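Pectate lyase 47 (Bacillus sp. TS-47, PDB 1VBL) probably cleaves pectate, the polygalacturonate of plant cell walls, by calcium-dependent elimination, as a thermostable secreted lyase of polysaccharide lyase family 1. Local coordinates at residues D369-A372 and S373-S377; L361-G364 and R365-I368. All coordinates share one frame; numbering follows the deposited sequence.

Contact 1: residues D369-A372 and S373-S377; sequences DLVA and SYNES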
loop_
_atom_site.group_PDB
_atom_site.type_symbol
_atom_site.label_atom_id
_atom_site.label_comp_id
_atom_site.label_asym_id
_atom_site.label_seq_id
_atom_site.Cartn_x
_atom_site.Cartn_y
_atom_site.Cartn_z
ATOM N N ASP A 369 -13.688 -23.025 0.626
ATOM C CA ASP A 369 -12.322 -23.317 0.212
ATOM C C ASP A 369 -12.110 -22.460 -1.035
ATOM O O ASP A 369 -12.499 -22.851 -2.138
ATOM C CB ASP A 369 -12.184 -24.799 -0.148
ATOM C CG ASP A 369 -10.753 -25.194 -0.461
ATOM O OD1 ASP A 369 -9.972 -24.320 -0.888
ATOM O OD2 ASP A 369 -10.411 -26.385 -0.295
ATOM N N LEU A 370 -11.514 -21.285 -0.861
ATOM C CA LEU A 370 -11.293 -20.389 -1.988
ATOM C C LEU A 370 -10.344 -20.951 -3.038
ATOM O O LEU A 370 -10.491 -20.658 -4.223
ATOM C CB LEU A 370 -10.793 -19.023 -1.501
ATOM C CG LEU A 370 -11.831 -18.171 -0.757
ATOM C CD1 LEU A 370 -11.249 -16.799 -0.461
ATOM C CD2 LEU A 370 -13.098 -18.032 -1.601
ATOM N N VAL A 371 -9.369 -21.749 -2.615
ATOM C CA VAL A 371 -8.442 -22.336 -3.576
ATOM C C VAL A 371 -9.215 -23.300 -4.472
ATOM O O VAL A 371 -9.062 -23.283 -5.692
ATOM C CB VAL A 371 -7.291 -23.101 -2.882
ATOM C CG1 VAL A 371 -6.478 -23.860 -3.917
ATOM C CG2 VAL A 371 -6.388 -22.125 -2.136
ATOM N N ALA A 372 -10.046 -24.139 -3.860
ATOM C CA ALA A 372 -10.850 -25.096 -4.614
ATOM C C ALA A 372 -11.817 -24.331 -5.513
ATOM O O ALA A 372 -12.024 -24.689 -6.673
ATOM C CB ALA A 372 -11.628 -26.002 -3.660
ATOM N N SER A 373 -12.406 -23.272 -4.969
ATOM C CA SER A 373 -13.343 -22.459 -5.730
ATOM C C SER A 373 -12.652 -21.895 -6.969
ATOM O O SER A 373 -13.204 -21.916 -8.070
ATOM C CB SER A 373 -13.879 -21.321 -4.861
ATOM O OG SER A 373 -14.742 -20.486 -5.605
ATOM N N TYR A 374 -11.436 -21.392 -6.784
ATOM C CA TYR A 374 -10.670 -20.839 -7.889
ATOM C C TYR A 374 -10.381 -21.915 -8.940
ATOM O O TYR A 374 -10.624 -21.715 -10.127
ATOM C CB TYR A 374 -9.341 -20.262 -7.382
ATOM C CG TYR A 374 -8.352 -19.998 -8.490
ATOM C CD1 TYR A 374 -8.397 -18.818 -9.231
ATOM C CD2 TYR A 374 -7.416 -20.966 -8.850
ATOM C CE1 TYR A 374 -7.536 -18.614 -10.309
ATOM C CE2 TYR A 374 -6.558 -20.772 -9.924
ATOM C CZ TYR A 374 -6.625 -19.596 -10.648
ATOM O OH TYR A 374 -5.788 -19.416 -11.723
ATOM N N ASN A 375 -9.863 -23.054 -8.489
ATOM C CA ASN A 375 -9.518 -24.154 -9.388
ATOM C C ASN A 375 -10.658 -24.676 -10.255
ATOM O O ASN A 375 -10.455 -24.991 -11.427
ATOM C CB ASN A 375 -8.926 -25.328 -8.601
ATOM C CG ASN A 375 -7.535 -25.039 -8.075
ATOM O OD1 ASN A 375 -6.796 -24.236 -8.647
ATOM N ND2 ASN A 375 -7.160 -25.714 -6.994
ATOM N N GLU A 376 -11.850 -24.774 -9.678
ATOM C CA GLU A 376 -13.014 -25.284 -10.399
ATOM C C GLU A 376 -13.417 -24.451 -11.605
ATOM O O GLU A 376 -13.968 -24.981 -12.572
ATOM C CB GLU A 376 -14.219 -25.387 -9.463
ATOM C CG GLU A 376 -14.104 -26.439 -8.382
ATOM C CD GLU A 376 -15.356 -26.507 -7.528
ATOM O OE1 GLU A 376 -16.452 -26.681 -8.101
ATOM O OE2 GLU A 376 -15.246 -26.385 -6.290
ATOM N N SER A 377 -13.148 -23.152 -11.553
ATOM C CA SER A 377 -13.532 -22.262 -12.643
ATOM C C SER A 377 -12.382 -21.685 -13.460
ATOM O O SER A 377 -12.610 -20.883 -14.366
ATOM C CB SER A 377 -14.374 -21.109 -12.086
ATOM O OG SER A 377 -15.482 -21.596 -11.345
#
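Val371 and Asn375, one helical turn apart, lie side by side and point the same way, with Val371 CG1 3.7 Å from Asn375 ND2. The methyl reaches the amide because CG1 stands anti to the backbone N (chi1 172°), while Asn375 swings its CG to the side away from its own carbonyl carbon and lays the amide back along the helix, its CG 3.3 Å from Val371 O. The amide is held from outside the helix: Asn375 OD1 accepts from the backbone N of Leu382. Further round the helix Glu376 repeats the backward lean: its CG comes to 3.2 Å from Ala372 O, and the extended chain carries OE2 to 3.7 Å from the same oxygen. Beneath these side chains run four i to i+4 backbone bonds, from Ser373 N to Asp369 O through Glu376 N to Ala372 O, the straightest being Asn375 N to Val371 O (2.9 Å, 169°).

The first turn illustrates a classical N-cap. Asp369 OD1 takes the amide of Ala372 at 3.0 Å in a nearly linear bond, met from above the carboxylate plane rather than within it. OD1 also forms a salt bridge with Lys384, so the cap joins the helix start to strand 383-384. Tyr374 sends its ring away from the first turn, and its OH bonds to Leu380 O. Leu370 packs on Ile342 of strand 342-345 and Thr357 of strand 351-361, Val371 on Met352 and Tyr374 on Val344, seating helix 370-377 against these two strands.

Contact 2: residues L361-G364 and R365-I368; sequences LPNG and RRYI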
loop_
_atom_site.group_PDB
_atom_site.type_symbol
_atom_site.label_atom_id
_atom_site.label_comp_id
_atom_site.label_asym_id
_atom_site.label_seq_id
_atom_site.Cartn_x
_atom_site.Cartn_y
_atom_site.Cartn_z
ATOM N N LEU A 361 -22.353 -13.864 1.604
ATOM C CA LEU A 361 -23.046 -13.363 0.421
ATOM C C LEU A 361 -24.557 -13.282 0.634
ATOM O O LEU A 361 -25.092 -13.829 1.599
ATOM C CB LEU A 361 -22.765 -14.280 -0.771
ATOM C CG LEU A 361 -21.305 -14.627 -1.063
ATOM C CD1 LEU A 361 -21.241 -15.549 -2.275
ATOM C CD2 LEU A 361 -20.507 -13.360 -1.313
ATOM N N PRO A 362 -25.270 -12.596 -0.270
ATOM C CA PRO A 362 -26.718 -12.521 -0.070
ATOM C C PRO A 362 -27.389 -13.892 -0.115
ATOM O O PRO A 362 -28.453 -14.082 0.469
ATOM C CB PRO A 362 -27.188 -11.578 -1.185
ATOM C CG PRO A 362 -26.062 -11.570 -2.185
ATOM C CD PRO A 362 -24.827 -11.686 -1.341
ATOM N N ASN A 363 -26.750 -14.850 -0.783
ATOM C CA ASN A 363 -27.302 -16.194 -0.894
ATOM C C ASN A 363 -26.822 -17.084 0.243
ATOM O O ASN A 363 -27.038 -18.297 0.222
ATOM C CB ASN A 363 -26.924 -16.817 -2.244
ATOM C CG ASN A 363 -25.557 -17.482 -2.227
ATOM O OD1 ASN A 363 -24.620 -16.998 -1.595
ATOM N ND2 ASN A 363 -25.437 -18.596 -2.941
ATOM N N GLY A 364 -26.163 -16.484 1.231
ATOM C CA GLY A 364 -25.688 -17.267 2.356
ATOM C C GLY A 364 -24.300 -16.949 2.883
ATOM O O GLY A 364 -23.459 -16.364 2.198
ATOM N N ARG A 365 -24.071 -17.363 4.121
ATOM C CA ARG A 365 -22.806 -17.158 4.805
ATOM C C ARG A 365 -22.253 -18.529 5.184
ATOM O O ARG A 365 -22.958 -19.336 5.785
ATOM C CB ARG A 365 -23.053 -16.320 6.057
ATOM C CG ARG A 365 -21.917 -16.268 7.046
ATOM C CD ARG A 365 -22.407 -15.660 8.347
ATOM N NE ARG A 365 -21.408 -15.747 9.404
ATOM C CZ ARG A 365 -21.683 -15.644 10.699
ATOM N NH1 ARG A 365 -22.934 -15.451 11.102
ATOM N NH2 ARG A 365 -20.709 -15.740 11.592
ATOM N N ARG A 366 -21.000 -18.803 4.831
ATOM C CA ARG A 366 -20.419 -20.097 5.166
ATOM C C ARG A 366 -18.924 -20.169 4.945
ATOM O O ARG A 366 -18.338 -19.303 4.301
ATOM C CB ARG A 366 -21.074 -21.205 4.336
ATOM C CG ARG A 366 -20.626 -21.254 2.877
ATOM C CD ARG A 366 -21.149 -20.080 2.072
ATOM N NE ARG A 366 -20.917 -20.262 0.641
ATOM C CZ ARG A 366 -21.440 -19.495 -0.309
ATOM N NH1 ARG A 366 -22.234 -18.482 0.015
ATOM N NH2 ARG A 366 -21.176 -19.743 -1.586
ATOM N N TYR A 367 -18.311 -21.210 5.498
ATOM C CA TYR A 367 -16.889 -21.434 5.310
ATOM C C TYR A 367 -16.748 -21.896 3.874
ATOM O O TYR A 367 -17.623 -22.588 3.345
ATOM C CB TYR A 367 -16.371 -22.524 6.247
ATOM C CG TYR A 367 -16.098 -22.036 7.648
ATOM C CD1 TYR A 367 -17.032 -22.215 8.667
ATOM C CD2 TYR A 367 -14.914 -21.366 7.946
ATOM C CE1 TYR A 367 -16.787 -21.732 9.959
ATOM C CE2 TYR A 367 -14.660 -20.882 9.224
ATOM C CZ TYR A 367 -15.598 -21.068 10.225
ATOM O OH TYR A 367 -15.339 -20.583 11.487
ATOM N N ILE A 368 -15.647 -21.523 3.237
ATOM C CA ILE A 368 -15.437 -21.906 1.854
ATOM C C ILE A 368 -13.962 -22.126 1.564
ATOM O O ILE A 368 -13.092 -21.519 2.195
ATOM C CB ILE A 368 -15.988 -20.816 0.904
ATOM C CG1 ILE A 368 -15.824 -21.248 -0.556
ATOM C CG2 ILE A 368 -15.266 -19.493 1.155
ATOM C CD1 ILE A 368 -16.475 -20.288 -1.540
#
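Gly364 O is claimed twice, weakly by Arg366 NH1 at 3.3 Å and by Leu361 N at 2.8 Å. Leu361 and Gly364, the ends of a type I turn, are joined by a second backbone bond, from Gly364 N to Leu361 O. The same NH1 also gives a hydrogen bond to Asn363 OD1 at 3.2 Å, bent to 145° at the hydrogen, so one guanidinium nitrogen bridges a side chain and a backbone carbonyl of the turn. Both acceptors lie at the guanidinium edge, near its plane. The Asn363 and Arg366 side chains cross at about a right angle, the amide plane is turned 60° from the guanidinium, and the donor stands somewhat off the carbonyl plane.

Torsions explain how the arginine gets back to the turn. Its CG sits between the backbone N and the carbonyl carbon (chi1 75°), and the chain then bends at chi2, folding the group towards the residues that precede it. Asn363 adopts a similar first torsion, which brings OD1 within range. Leu361 supplies the apolar neighbour, its CD1 lying 3.9 Å from Arg366 NH1 at an oblique angle to the guanidinium. At Gly364 the backbone, with its positive phi, would jam a side chain against the preceding carbonyl, so this corner calls for glycine.

Arg365, by contrast, is stretched out and leads away from the turn, touching Tyr329 of strand 322-332 and Asp360. The whole is a beta hairpin: strand 364-367 turns back antiparallel to strand 351-361, with Arg366 backbone-bonded to Val359, while Leu361 packs on Phe332 of strand 322-332.

How the contacts relate
From the N terminus, contact 2 comes first: the turn 361-364 leads from the end of strand 351-361 into strand 364-367, and 365-368 carry the chain back along the earlier strand. Contact 1 follows at once, Asp369 opening helix 370-377 directly after Ile368. The two are consecutive, neither nested nor crossed, and their centres lie about 15 Å apart with no touch beyond the chain junction. Each closes only a short local turn, contact 2 a hairpin turn, contact 1 the first turns of a helix. Strand 351-361 is a common neighbour: it pairs with strand 364-367 and also packs against the helix, at a peripheral corner of the parallel beta-helix, away from the calcium site.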